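Side-chain contacts in neck and C-terminal motor domain of Kar3 (Candida glabrata, PDB 4GKR), which probably hydrolyses ATP to move along microtubules as a mitotic kinesin-14 motor, with its motor domain here bound to ADP and magnesium: residues Met64-Gly69 with Asn354-Ala359; Glu86-Ile91 with Met124-Asp129; Gln97-Ser102 with Ile136-Ser141; Glu165-Leu170 with Thr200-Ile205; Gly299-Ala304 with His314-Asn319. All blocks are in the same frame, centred on the assembly; numbering follows the deposited sequence.

Interaction 1: residues Met64-Gly69 with Asn354-Ala359; sequences MTINRG and NSLRFA
Leu356 carries its CG anti to the carbonyl carbon (chi1 -59°), and an extended second torsion sends CD1 out from helix 349-363. Ile66 answers from the strand. Its CG1 stands beside the backbone N (chi1 -64°), and a nearly straight chi2 of 172° pushes CD1 toward the helix. The two side chains meet tip to tip, Ile66 CD1 lying 3.3 Å from Leu356 CD1. Met64 approaches the same methyl obliquely. Its SD is 3.6 Å from Leu356 CD1, so one leucine branch receives both strand residues.

The strand belongs to the small three-stranded antiparallel sheet of the motor domain, with 50-52 and 73-78 on its two sides. Helix 349-363 therefore joins this small sheet to the main one. Leu356 also packs on Phe76 of strand 73-78, and on Val340 and Ile342 of strand 335-342. Ile66 rests on Thr352 and Ile353 as well.

Arg68 and Arg357 cross at about a right angle on the exposed side. Arg68 NH2 is 4.1 Å from Arg357 NH1. This approach of like charges is probably unfavourable, and Arg68 also touches a crystal neighbour. No hydrogen bond joins the two segments. The contact therefore rests on buried, apolar, non-directional packing round one methyl, while the arginine pair probably adds no attraction of its own.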
# COMPACT_ATOMS: atom_id res chain seq x y z
N MET A 64 8.70 17.65 8.63
CA MET A 64 7.90 17.79 9.84
C MET A 64 8.80 17.59 11.03
O MET A 64 9.81 16.91 10.93
CB MET A 64 6.75 16.77 9.90
CG MET A 64 7.20 15.32 10.00
SD MET A 64 5.92 14.05 10.22
CE MET A 64 4.41 14.95 9.90
N THR A 65 8.43 18.18 12.15
CA THR A 65 9.14 17.94 13.38
C THR A 65 8.18 17.34 14.40
O THR A 65 6.98 17.56 14.35
CB THR A 65 9.73 19.24 13.96
OG1 THR A 65 8.68 20.13 14.35
CG2 THR A 65 10.66 19.94 12.94
N ILE A 66 8.74 16.59 15.33
CA ILE A 66 7.99 16.14 16.48
C ILE A 66 8.69 16.64 17.73
O ILE A 66 9.86 16.33 17.95
CB ILE A 66 7.90 14.62 16.52
CG1 ILE A 66 7.11 14.13 15.31
CG2 ILE A 66 7.23 14.16 17.81
CD1 ILE A 66 7.13 12.63 15.14
N ASN A 67 7.97 17.43 18.53
CA ASN A 67 8.47 17.85 19.84
C ASN A 67 8.22 16.74 20.87
O ASN A 67 7.08 16.47 21.24
CB ASN A 67 7.83 19.18 20.28
N ARG A 68 9.29 16.09 21.31
CA ARG A 68 9.20 14.92 22.19
C ARG A 68 8.80 15.26 23.63
O ARG A 68 8.60 14.35 24.45
CB ARG A 68 10.54 14.18 22.20
CG ARG A 68 10.48 12.75 22.69
CD ARG A 68 11.88 12.21 22.79
NE ARG A 68 12.04 11.00 21.99
CZ ARG A 68 13.15 10.67 21.34
NH1 ARG A 68 14.22 11.46 21.39
NH2 ARG A 68 13.19 9.54 20.63
N GLY A 69 8.69 16.55 23.95
CA GLY A 69 8.59 16.97 25.34
C GLY A 69 10.00 16.98 25.90
O GLY A 69 10.89 16.27 25.40
N ASN A 354 8.49 5.68 16.20
CA ASN A 354 8.98 4.44 15.58
C ASN A 354 8.53 4.36 14.14
O ASN A 354 9.34 4.11 13.26
CB ASN A 354 8.53 3.20 16.34
CG ASN A 354 8.83 3.29 17.82
OD1 ASN A 354 7.97 2.98 18.64
ND2 ASN A 354 10.03 3.76 18.17
N SER A 355 7.26 4.62 13.90
CA SER A 355 6.73 4.68 12.55
C SER A 355 7.52 5.61 11.64
O SER A 355 7.88 5.22 10.54
CB SER A 355 5.27 5.07 12.56
OG SER A 355 4.49 4.01 13.04
N LEU A 356 7.81 6.82 12.11
CA LEU A 356 8.56 7.77 11.29
C LEU A 356 10.01 7.36 11.04
O LEU A 356 10.51 7.49 9.92
CB LEU A 356 8.49 9.20 11.85
CG LEU A 356 7.09 9.81 11.99
CD1 LEU A 356 7.26 11.30 12.17
CD2 LEU A 356 6.17 9.54 10.81
N ARG A 357 10.67 6.86 12.07
CA ARG A 357 12.05 6.38 11.93
C ARG A 357 12.12 5.18 10.98
O ARG A 357 13.07 5.07 10.19
CB ARG A 357 12.65 6.04 13.28
CG ARG A 357 12.87 7.28 14.14
CD ARG A 357 13.01 6.92 15.60
NE ARG A 357 14.40 6.79 16.00
CZ ARG A 357 15.12 7.77 16.55
NH1 ARG A 357 14.59 8.97 16.77
NH2 ARG A 357 16.40 7.54 16.87
N PHE A 358 11.12 4.31 11.04
CA PHE A 358 11.05 3.23 10.10
C PHE A 358 10.91 3.77 8.68
O PHE A 358 11.74 3.48 7.82
CB PHE A 358 9.91 2.28 10.44
CG PHE A 358 9.75 1.14 9.46
CD1 PHE A 358 10.47 -0.06 9.62
CD2 PHE A 358 8.86 1.25 8.39
CE1 PHE A 358 10.31 -1.11 8.72
CE2 PHE A 358 8.70 0.20 7.49
CZ PHE A 358 9.42 -0.98 7.65
N ALA A 359 9.87 4.55 8.44
CA ALA A 359 9.66 5.17 7.13
C ALA A 359 10.89 5.88 6.57
O ALA A 359 11.05 5.94 5.35
CB ALA A 359 8.51 6.15 7.20

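Interaction 2: residues Glu86-Ile91 with Met124-Asp129; sequences ETNDEI and MLNPGD
This contact stands beside the nucleotide pocket, where the start of helix 88-93 meets the turn that follows helix 120-125. Asn88 is the buried member. Its CG is anti to the carbonyl carbon (chi1 -83°), which points the amide at the turn. Asn88 ND2 lies 3.3 Å from Asp129 CB and also 3.4 Å from Asn126 CB. These are van der Waals contacts of an amide nitrogen with carbon. Asn88 crosses Asn126 at about a right angle, their amide planes 77° apart, and meets Asp129 obliquely.

The polar partners of Asn88 lie elsewhere. OD1 is hydrogen-bonded to Arg35 NH1, and ND2 makes a weak bond to Tyr122 O. Together they favour one orientation of the amide, with oxygen toward Arg35 and nitrogen toward Tyr122. Both partners line the ADP pocket.

On the more exposed side, Asp89 and Asp129 cross at about a right angle. Asp89 OD2 is placed 3.0 Å from Asp129 OD1. Both atoms are acceptors, so no bond is assigned, and at this resolution the separation should not be pressed. Thr87 is the N-cap of helix 88-93, and its OG1 accepts from Glu90 N at 3.1 Å. The helix that carries Met124 and Leu125 starts in the Gly-Lys-Thr of the P-loop, the nucleotide-binding arrangement of kinesins and other P-loop NTPases.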
# COMPACT_ATOMS: atom_id res chain seq x y z
N GLU A 86 -6.71 16.64 4.95
CA GLU A 86 -6.67 16.00 3.64
C GLU A 86 -7.51 14.72 3.57
O GLU A 86 -7.42 13.84 4.43
CB GLU A 86 -5.23 15.76 3.18
N THR A 87 -8.34 14.65 2.52
CA THR A 87 -9.33 13.60 2.32
C THR A 87 -8.81 12.51 1.41
O THR A 87 -7.89 12.74 0.62
CB THR A 87 -10.58 14.18 1.61
OG1 THR A 87 -10.22 14.60 0.28
CG2 THR A 87 -11.13 15.34 2.38
N ASN A 88 -9.44 11.34 1.47
CA ASN A 88 -9.12 10.24 0.56
C ASN A 88 -9.09 10.66 -0.91
O ASN A 88 -8.20 10.26 -1.66
CB ASN A 88 -10.09 9.08 0.75
CG ASN A 88 -9.71 8.18 1.90
OD1 ASN A 88 -8.72 8.41 2.59
ND2 ASN A 88 -10.48 7.13 2.11
N ASP A 89 -10.05 11.50 -1.30
CA ASP A 89 -10.11 11.98 -2.68
C ASP A 89 -8.91 12.84 -3.07
O ASP A 89 -8.39 12.70 -4.16
CB ASP A 89 -11.41 12.73 -2.94
CG ASP A 89 -12.60 11.78 -3.06
OD1 ASP A 89 -12.42 10.66 -3.61
OD2 ASP A 89 -13.70 12.15 -2.58
N GLU A 90 -8.48 13.70 -2.16
CA GLU A 90 -7.33 14.55 -2.43
C GLU A 90 -6.07 13.69 -2.52
O GLU A 90 -5.23 13.88 -3.40
CB GLU A 90 -7.18 15.64 -1.35
N ILE A 91 -5.98 12.71 -1.63
CA ILE A 91 -4.87 11.79 -1.61
C ILE A 91 -4.76 10.96 -2.89
O ILE A 91 -3.65 10.65 -3.33
CB ILE A 91 -4.90 10.92 -0.34
CG1 ILE A 91 -4.33 11.73 0.82
CG2 ILE A 91 -4.13 9.62 -0.54
CD1 ILE A 91 -4.34 11.02 2.15
N MET A 124 -6.75 2.49 2.84
CA MET A 124 -6.80 1.51 1.75
C MET A 124 -8.21 1.09 1.31
O MET A 124 -8.42 0.82 0.13
CB MET A 124 -5.94 0.29 2.05
CG MET A 124 -4.49 0.63 2.38
SD MET A 124 -3.56 1.38 1.01
CE MET A 124 -3.50 0.01 -0.14
N LEU A 125 -9.17 1.08 2.24
CA LEU A 125 -10.43 0.35 2.00
C LEU A 125 -11.72 1.10 2.27
O LEU A 125 -12.78 0.49 2.26
CB LEU A 125 -10.46 -0.93 2.82
CG LEU A 125 -9.49 -2.06 2.48
CD1 LEU A 125 -9.64 -3.19 3.49
CD2 LEU A 125 -9.74 -2.54 1.04
N ASN A 126 -11.65 2.40 2.52
CA ASN A 126 -12.86 3.16 2.77
C ASN A 126 -13.79 3.17 1.54
O ASN A 126 -13.34 3.49 0.44
CB ASN A 126 -12.49 4.58 3.16
CG ASN A 126 -13.59 5.28 3.90
OD1 ASN A 126 -14.00 6.39 3.52
ND2 ASN A 126 -14.12 4.64 4.95
N PRO A 127 -15.08 2.81 1.72
CA PRO A 127 -15.97 2.67 0.55
C PRO A 127 -15.98 3.89 -0.38
O PRO A 127 -16.26 5.01 0.06
CB PRO A 127 -17.35 2.49 1.20
CG PRO A 127 -17.07 1.92 2.54
CD PRO A 127 -15.78 2.54 2.99
N GLY A 128 -15.65 3.65 -1.65
CA GLY A 128 -15.61 4.71 -2.66
C GLY A 128 -14.37 5.60 -2.64
O GLY A 128 -13.85 5.98 -3.69
N ASP A 129 -13.89 5.91 -1.44
CA ASP A 129 -12.78 6.84 -1.24
C ASP A 129 -11.39 6.17 -1.20
O ASP A 129 -10.40 6.75 -1.65
CB ASP A 129 -13.03 7.62 0.07
CG ASP A 129 -13.79 8.94 -0.14
OD1 ASP A 129 -13.17 9.92 -0.64
OD2 ASP A 129 -14.99 9.04 0.23

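Interaction 3: residues Gln97-Ser102 with Ile136-Ser141; sequences QLIQSS and INHIFS
The amide of Gln100 and the imidazole of His138 lie almost in one plane, only 9° apart. They meet edge to edge. Gln100 NE2 donates to His138 NE2 at 3.3 Å, and the N-H...N angle of 168° makes the bond nearly straight, though long. The donor lies in the ring plane and the acceptor lies in the amide plane. Gln100 CG also sits at the ring edge, 3.7 Å from His138 NE2. His138 reaches across because its CG is anti to the backbone N (chi1 -166°). Accepting at NE2 is consistent with a neutral ring that carries its proton on ND1. Phe92 meets the imidazole edge-to-face, and Trp142 adjoins it as well, so these neighbours and the bond probably limit its rotation.

The contact brings helix 131-147 against the segment 97-102, which includes part of the short helix 96-99, and both pack on the central sheet of the motor domain. Ile99 touches Ile110 of strand 108-113, and Ile139 touches Leu249 of strand 242-252.

Under the polar pair, Ile99 and Ile139 cross at about a right angle. The CG2 branch of Ile99 lies 3.7 Å from Ile139 CG1 and 3.9 Å from Ile139 CD1. The backbone behind Ile99 is tied by Ser102. Ile99 O accepts from both Ser102 N and Ser102 OG, the hydroxyl bond measuring 2.6 Å and running nearly along the carbonyl direction.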
# COMPACT_ATOMS: atom_id res chain seq x y z
N GLN A 97 -1.17 8.93 -10.84
CA GLN A 97 -0.10 8.80 -11.80
C GLN A 97 0.65 7.47 -11.65
O GLN A 97 0.97 6.82 -12.65
CB GLN A 97 0.86 9.98 -11.70
CG GLN A 97 2.22 9.72 -12.34
CD GLN A 97 2.78 10.92 -13.09
OE1 GLN A 97 2.17 12.01 -13.13
NE2 GLN A 97 3.94 10.73 -13.72
N LEU A 98 0.89 7.05 -10.41
CA LEU A 98 1.49 5.76 -10.14
C LEU A 98 0.64 4.60 -10.68
O LEU A 98 1.17 3.68 -11.32
CB LEU A 98 1.78 5.61 -8.65
CG LEU A 98 2.31 4.27 -8.14
CD1 LEU A 98 3.75 4.04 -8.55
CD2 LEU A 98 2.19 4.22 -6.63
N ILE A 99 -0.67 4.64 -10.43
CA ILE A 99 -1.60 3.61 -10.95
C ILE A 99 -1.52 3.43 -12.47
O ILE A 99 -1.57 2.31 -12.98
CB ILE A 99 -3.07 3.90 -10.56
CG1 ILE A 99 -3.22 4.02 -9.04
CG2 ILE A 99 -3.98 2.79 -11.05
CD1 ILE A 99 -2.67 2.83 -8.27
N GLN A 100 -1.39 4.55 -13.18
CA GLN A 100 -1.33 4.56 -14.65
C GLN A 100 -0.12 3.78 -15.20
O GLN A 100 -0.09 3.45 -16.38
CB GLN A 100 -1.34 6.00 -15.17
CG GLN A 100 -2.57 6.80 -14.76
CD GLN A 100 -2.37 8.30 -14.92
OE1 GLN A 100 -1.41 8.76 -15.56
NE2 GLN A 100 -3.28 9.08 -14.32
N SER A 101 0.85 3.48 -14.33
CA SER A 101 2.04 2.69 -14.66
C SER A 101 1.69 1.30 -15.12
O SER A 101 2.38 0.74 -15.97
CB SER A 101 2.93 2.50 -13.42
OG SER A 101 3.70 3.63 -13.12
N SER A 102 0.65 0.73 -14.53
CA SER A 102 0.34 -0.66 -14.80
C SER A 102 -0.16 -0.86 -16.22
O SER A 102 -0.15 -1.98 -16.74
CB SER A 102 -0.67 -1.17 -13.78
OG SER A 102 -1.69 -0.21 -13.61
N ILE A 136 -9.39 0.82 -8.52
CA ILE A 136 -10.21 0.03 -9.44
C ILE A 136 -10.97 0.97 -10.37
O ILE A 136 -10.97 0.80 -11.59
CB ILE A 136 -11.15 -0.95 -8.71
CG1 ILE A 136 -10.36 -2.19 -8.26
CG2 ILE A 136 -12.31 -1.37 -9.61
CD1 ILE A 136 -10.93 -2.94 -7.07
N ASN A 137 -11.57 2.00 -9.81
CA ASN A 137 -12.32 2.96 -10.62
C ASN A 137 -11.46 3.70 -11.65
O ASN A 137 -11.87 3.89 -12.80
CB ASN A 137 -13.02 3.97 -9.73
CG ASN A 137 -14.29 4.47 -10.34
OD1 ASN A 137 -15.20 3.68 -10.65
ND2 ASN A 137 -14.36 5.79 -10.55
N HIS A 138 -10.27 4.10 -11.22
CA HIS A 138 -9.37 4.84 -12.06
C HIS A 138 -8.96 4.01 -13.24
O HIS A 138 -8.90 4.50 -14.37
CB HIS A 138 -8.15 5.25 -11.25
CG HIS A 138 -7.32 6.30 -11.91
ND1 HIS A 138 -7.68 7.60 -11.94
CD2 HIS A 138 -6.13 6.20 -12.63
CE1 HIS A 138 -6.76 8.31 -12.63
NE2 HIS A 138 -5.81 7.45 -13.05
N ILE A 139 -8.70 2.73 -12.99
CA ILE A 139 -8.29 1.80 -14.02
C ILE A 139 -9.36 1.60 -15.09
O ILE A 139 -9.04 1.48 -16.26
CB ILE A 139 -7.84 0.47 -13.41
CG1 ILE A 139 -6.43 0.62 -12.87
CG2 ILE A 139 -7.88 -0.67 -14.41
CD1 ILE A 139 -6.12 -0.43 -11.82
N PHE A 140 -10.63 1.59 -14.69
CA PHE A 140 -11.70 1.44 -15.66
C PHE A 140 -11.79 2.62 -16.62
O PHE A 140 -12.00 2.42 -17.82
CB PHE A 140 -13.05 1.19 -14.99
CG PHE A 140 -13.25 -0.24 -14.58
CD1 PHE A 140 -12.38 -1.24 -15.01
CD2 PHE A 140 -14.34 -0.61 -13.80
CE1 PHE A 140 -12.56 -2.57 -14.63
CE2 PHE A 140 -14.53 -1.94 -13.42
CZ PHE A 140 -13.64 -2.92 -13.84
N SER A 141 -11.66 3.84 -16.09
CA SER A 141 -11.58 5.04 -16.92
C SER A 141 -10.60 4.87 -18.06
O SER A 141 -10.92 5.13 -19.21
CB SER A 141 -11.11 6.22 -16.10
OG SER A 141 -12.20 6.80 -15.46

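Interaction 4: residues Glu165-Leu170 with Thr200-Ile205; sequences ENIVDL and TYITNI. With EDO (1,2-ethanediol), chain E.
A mostly apolar contact near the surface joins strand 166-169 to the turn after strand 199-202, and in it Ile205 meets the CB of Asp169. Ile205 CD1 lies 3.6 Å from Asp169 CB and 4.0 Å from Asp169 CG, so the methyl rests against the root of the aspartate. The two side chains meet obliquely. Asp169 has its CG anti to the backbone N (chi1 -177°), which brings OD2 to 3.8 Å from the backbone C of Ile205. Its oxygens are held nearby: OD2 is hydrogen-bonded to Thr206 OG1 and OD1 to Leu171 N.

Ile167 makes looser contacts. Its CD1 is 4.3 Å from Ile202 CG2, and its CG2 is 4.4 Å from Ile205 CD1.

Strand 166-169 pairs antiparallel with strand 152-163 of the main sheet. Strand 199-202 forms a separate antiparallel hairpin with 191-194. The contact thus lays the base of the hairpin against the main sheet, and Ile202 also touches Ile160 there. A type II turn from Ile202 to Ile205 brings both isoleucines to the strand, with Asn204 at positive phi.

At the other end of the strand, Glu165 OE2 accepts a weak bond of 3.4 Å from O2 of a 1,2-ethanediol, probably taken up from the crystallisation liquor.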
# COMPACT_ATOMS: atom_id res chain seq x y z
N GLU A 165 1.98 -16.14 8.79
CA GLU A 165 2.40 -16.79 7.56
C GLU A 165 1.38 -17.80 7.01
O GLU A 165 1.72 -18.66 6.21
CB GLU A 165 3.83 -17.38 7.70
CG GLU A 165 4.87 -16.34 8.14
CD GLU A 165 6.25 -16.50 7.48
OE1 GLU A 165 6.81 -17.62 7.50
OE2 GLU A 165 6.78 -15.48 6.97
N ASN A 166 0.13 -17.67 7.44
CA ASN A 166 -0.96 -18.40 6.81
C ASN A 166 -1.83 -17.51 5.94
O ASN A 166 -2.32 -16.47 6.37
CB ASN A 166 -1.82 -19.14 7.83
CG ASN A 166 -1.13 -20.38 8.35
OD1 ASN A 166 -0.71 -21.26 7.56
ND2 ASN A 166 -1.00 -20.48 9.67
N ILE A 167 -1.99 -17.95 4.70
CA ILE A 167 -2.79 -17.26 3.72
C ILE A 167 -4.25 -17.70 3.81
O ILE A 167 -4.55 -18.87 3.73
CB ILE A 167 -2.20 -17.49 2.32
CG1 ILE A 167 -0.77 -16.93 2.28
CG2 ILE A 167 -3.10 -16.87 1.26
CD1 ILE A 167 0.04 -17.20 1.02
N VAL A 168 -5.15 -16.73 3.98
CA VAL A 168 -6.60 -16.98 3.94
C VAL A 168 -7.25 -16.22 2.80
O VAL A 168 -6.99 -15.04 2.62
CB VAL A 168 -7.26 -16.59 5.27
CG1 VAL A 168 -8.78 -16.65 5.15
CG2 VAL A 168 -6.76 -17.49 6.40
N ASP A 169 -8.09 -16.88 2.01
CA ASP A 169 -8.77 -16.22 0.90
C ASP A 169 -10.06 -15.52 1.30
O ASP A 169 -11.02 -16.16 1.72
CB ASP A 169 -9.05 -17.22 -0.23
CG ASP A 169 -9.69 -16.55 -1.46
OD1 ASP A 169 -9.79 -15.28 -1.55
OD2 ASP A 169 -10.09 -17.33 -2.36
N LEU A 170 -10.08 -14.20 1.12
CA LEU A 170 -11.24 -13.38 1.49
C LEU A 170 -12.33 -13.29 0.41
O LEU A 170 -13.28 -12.53 0.54
CB LEU A 170 -10.79 -11.98 1.90
CG LEU A 170 -9.62 -11.87 2.87
CD1 LEU A 170 -9.17 -10.42 3.00
CD2 LEU A 170 -9.97 -12.47 4.23
N THR A 200 3.80 -14.72 -10.36
CA THR A 200 3.57 -15.38 -9.08
C THR A 200 2.16 -15.92 -8.98
O THR A 200 1.21 -15.25 -9.37
CB THR A 200 3.88 -14.41 -7.92
OG1 THR A 200 5.24 -13.97 -8.04
CG2 THR A 200 3.69 -15.09 -6.56
N TYR A 201 2.02 -17.13 -8.46
CA TYR A 201 0.72 -17.76 -8.31
C TYR A 201 0.51 -18.24 -6.88
O TYR A 201 1.45 -18.75 -6.26
CB TYR A 201 0.62 -18.94 -9.27
CG TYR A 201 0.89 -18.54 -10.70
CD1 TYR A 201 -0.11 -17.92 -11.46
CD2 TYR A 201 2.14 -18.74 -11.28
CE1 TYR A 201 0.12 -17.53 -12.77
CE2 TYR A 201 2.39 -18.36 -12.60
CZ TYR A 201 1.37 -17.76 -13.34
OH TYR A 201 1.58 -17.37 -14.65
N ILE A 202 -0.69 -18.06 -6.36
CA ILE A 202 -1.05 -18.71 -5.10
C ILE A 202 -2.11 -19.77 -5.36
O ILE A 202 -3.15 -19.46 -5.92
CB ILE A 202 -1.58 -17.72 -4.06
CG1 ILE A 202 -0.63 -16.53 -3.96
CG2 ILE A 202 -1.71 -18.41 -2.71
CD1 ILE A 202 -1.37 -15.25 -3.68
N THR A 203 -1.84 -21.00 -4.98
CA THR A 203 -2.74 -22.10 -5.28
C THR A 203 -4.09 -22.04 -4.54
O THR A 203 -4.18 -21.61 -3.38
CB THR A 203 -2.06 -23.45 -5.00
OG1 THR A 203 -1.81 -23.58 -3.59
CG2 THR A 203 -0.75 -23.56 -5.76
N ASN A 204 -5.14 -22.48 -5.25
CA ASN A 204 -6.52 -22.56 -4.74
C ASN A 204 -7.13 -21.23 -4.29
O ASN A 204 -7.98 -21.19 -3.38
CB ASN A 204 -6.63 -23.59 -3.62
CG ASN A 204 -6.03 -24.93 -3.98
OD1 ASN A 204 -6.39 -25.55 -4.98
ND2 ASN A 204 -5.14 -25.41 -3.14
N ILE A 205 -6.72 -20.13 -4.91
CA ILE A 205 -7.24 -18.82 -4.54
C ILE A 205 -8.30 -18.47 -5.56
O ILE A 205 -8.10 -18.67 -6.76
CB ILE A 205 -6.10 -17.78 -4.47
CG1 ILE A 205 -5.25 -18.03 -3.23
CG2 ILE A 205 -6.61 -16.36 -4.39
CD1 ILE A 205 -5.96 -17.85 -1.91
C1 EDO E . 3.56 -13.03 8.39
O1 EDO E . 2.44 -12.44 9.06
C2 EDO E . 3.48 -12.71 6.90
O2 EDO E . 4.77 -12.77 6.27

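Interaction 5: residues Gly299-Ala304 with His314-Asn319; sequences GDVIHA and HIPFRN
Ile315 O accepts from Phe317 N at 2.9 Å, closing an inverse gamma turn centred on Pro316. The turn lies in the loop between helices 291-306 and 321-326. Its sequence, His-Ile-Pro-Phe-Arg-Asn, matches the kinesin loop that, with the helix before it, belongs to the microtubule-binding face in related motors. A similar role is likely here.

The tight turn brings Ile315, Pro316 and Phe317 round Val301 of helix 291-306. Val301 is the buried residue of the group, and both its branches are used. CG2 lies 3.8 Å from Ile315 CG2, the two side chains crossing at about a right angle. The same Val301 CG2 is 4.4 Å from Pro316 CD.

The other branch, CG1, stands anti to the backbone N (chi1 159°) and reaches the aromatic ring obliquely, 3.9 Å from Phe317 CE1. One turn further along the helix, Ala304 CB approaches Ile315 CG1 at 4.4 Å. No hydrogen bond joins the helix segment to the loop segment, so the loop rests on the helix through apolar contact.

Beyond the two segments, Phe317 O is hydrogen-bonded to Thr323 OG1 of the next helix. Within the loop, Ile315 CG2 also sits over one face of the Phe317 ring, 3.7 Å above its plane and offset toward the rim.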
# COMPACT_ATOMS: atom_id res chain seq x y z
N GLY A 299 11.20 -4.01 5.63
CA GLY A 299 12.09 -2.85 5.77
C GLY A 299 13.44 -3.10 5.14
O GLY A 299 13.91 -2.31 4.35
N ASP A 300 14.07 -4.22 5.51
CA ASP A 300 15.37 -4.61 5.00
C ASP A 300 15.34 -4.79 3.49
O ASP A 300 16.25 -4.33 2.80
CB ASP A 300 15.87 -5.89 5.69
CG ASP A 300 16.32 -5.65 7.17
OD1 ASP A 300 16.47 -4.47 7.58
OD2 ASP A 300 16.55 -6.64 7.91
N VAL A 301 14.30 -5.45 2.98
CA VAL A 301 14.12 -5.64 1.53
C VAL A 301 14.05 -4.30 0.78
O VAL A 301 14.83 -4.08 -0.15
CB VAL A 301 12.92 -6.58 1.19
CG1 VAL A 301 12.42 -6.37 -0.23
CG2 VAL A 301 13.30 -8.03 1.37
N ILE A 302 13.15 -3.41 1.18
CA ILE A 302 12.97 -2.13 0.49
C ILE A 302 14.21 -1.23 0.56
O ILE A 302 14.62 -0.66 -0.44
CB ILE A 302 11.76 -1.35 1.04
CG1 ILE A 302 10.46 -2.08 0.67
CG2 ILE A 302 11.70 0.06 0.46
CD1 ILE A 302 9.25 -1.53 1.39
N HIS A 303 14.80 -1.12 1.73
CA HIS A 303 16.01 -0.33 1.87
C HIS A 303 17.08 -0.85 0.96
O HIS A 303 17.77 -0.08 0.31
CB HIS A 303 16.46 -0.32 3.33
CG HIS A 303 17.88 0.16 3.54
ND1 HIS A 303 18.21 1.47 3.52
CD2 HIS A 303 19.06 -0.54 3.78
CE1 HIS A 303 19.53 1.60 3.72
NE2 HIS A 303 20.05 0.36 3.89
N ALA A 304 17.23 -2.17 0.88
CA ALA A 304 18.29 -2.75 0.08
C ALA A 304 18.00 -2.61 -1.40
O ALA A 304 18.92 -2.57 -2.20
CB ALA A 304 18.53 -4.21 0.45
N HIS A 314 22.59 -8.67 -2.76
CA HIS A 314 21.65 -9.77 -2.53
C HIS A 314 20.52 -9.50 -1.57
O HIS A 314 20.74 -9.10 -0.41
CB HIS A 314 22.39 -11.04 -2.13
CG HIS A 314 21.48 -12.23 -1.96
ND1 HIS A 314 21.01 -12.62 -0.76
CD2 HIS A 314 20.92 -13.09 -2.90
CE1 HIS A 314 20.20 -13.68 -0.91
NE2 HIS A 314 20.15 -13.97 -2.23
N ILE A 315 19.30 -9.77 -2.03
CA ILE A 315 18.09 -9.42 -1.31
C ILE A 315 17.29 -10.64 -0.84
O ILE A 315 16.77 -11.37 -1.66
CB ILE A 315 17.21 -8.51 -2.18
CG1 ILE A 315 18.03 -7.29 -2.62
CG2 ILE A 315 15.94 -8.11 -1.43
CD1 ILE A 315 17.42 -6.52 -3.76
N PRO A 316 17.17 -10.84 0.48
CA PRO A 316 16.56 -12.06 1.01
C PRO A 316 15.04 -11.96 1.03
O PRO A 316 14.43 -11.75 2.09
CB PRO A 316 17.14 -12.15 2.43
CG PRO A 316 17.51 -10.72 2.79
CD PRO A 316 17.35 -9.85 1.56
N PHE A 317 14.44 -12.07 -0.15
CA PHE A 317 13.00 -12.10 -0.31
C PHE A 317 12.40 -13.27 0.50
O PHE A 317 11.40 -13.10 1.19
CB PHE A 317 12.62 -12.24 -1.79
CG PHE A 317 12.89 -11.01 -2.61
CD1 PHE A 317 12.04 -9.90 -2.53
CD2 PHE A 317 13.98 -10.95 -3.46
CE1 PHE A 317 12.28 -8.77 -3.29
CE2 PHE A 317 14.23 -9.80 -4.22
CZ PHE A 317 13.37 -8.72 -4.13
N ARG A 318 13.04 -14.43 0.42
CA ARG A 318 12.53 -15.64 1.06
C ARG A 318 12.47 -15.59 2.60
O ARG A 318 11.82 -16.43 3.22
CB ARG A 318 13.36 -16.82 0.61
CG ARG A 318 14.72 -16.85 1.26
CD ARG A 318 15.53 -17.97 0.66
NE ARG A 318 16.79 -18.20 1.36
CZ ARG A 318 16.89 -18.80 2.55
NH1 ARG A 318 15.78 -19.20 3.18
NH2 ARG A 318 18.09 -18.99 3.09
N ASN A 319 13.13 -14.61 3.22
CA ASN A 319 13.13 -14.49 4.67
C ASN A 319 11.76 -14.24 5.33
O ASN A 319 11.63 -14.38 6.54
CB ASN A 319 14.17 -13.45 5.12
CG ASN A 319 15.58 -14.04 5.24
OD1 ASN A 319 15.95 -14.97 4.52
ND2 ASN A 319 16.36 -13.50 6.17

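In the fold
Interaction 2 lies close to the nucleotide: the Asn88 side chain is about 5 Å from ADP. Leu356 of interaction 1 is about 13 Å from ADP. Interactions 2 and 3 are neighbours, with centres about 15 Å apart. Helix 88-93 is followed in the chain by helix 96-99, and helix 120-125 by helix 131-147, so the two contacts alternate along the chain and pair the same two successive regions. Interactions 1 and 5 touch directly, Phe358 CZ lying 3.8 Å from Gly299 CA, which links the last modelled helix to helix 291-306. Interactions 4 and 5 come within about 5 Å at their nearest atoms. Interactions 1 and 4 lie on opposite sides of the chain's centre.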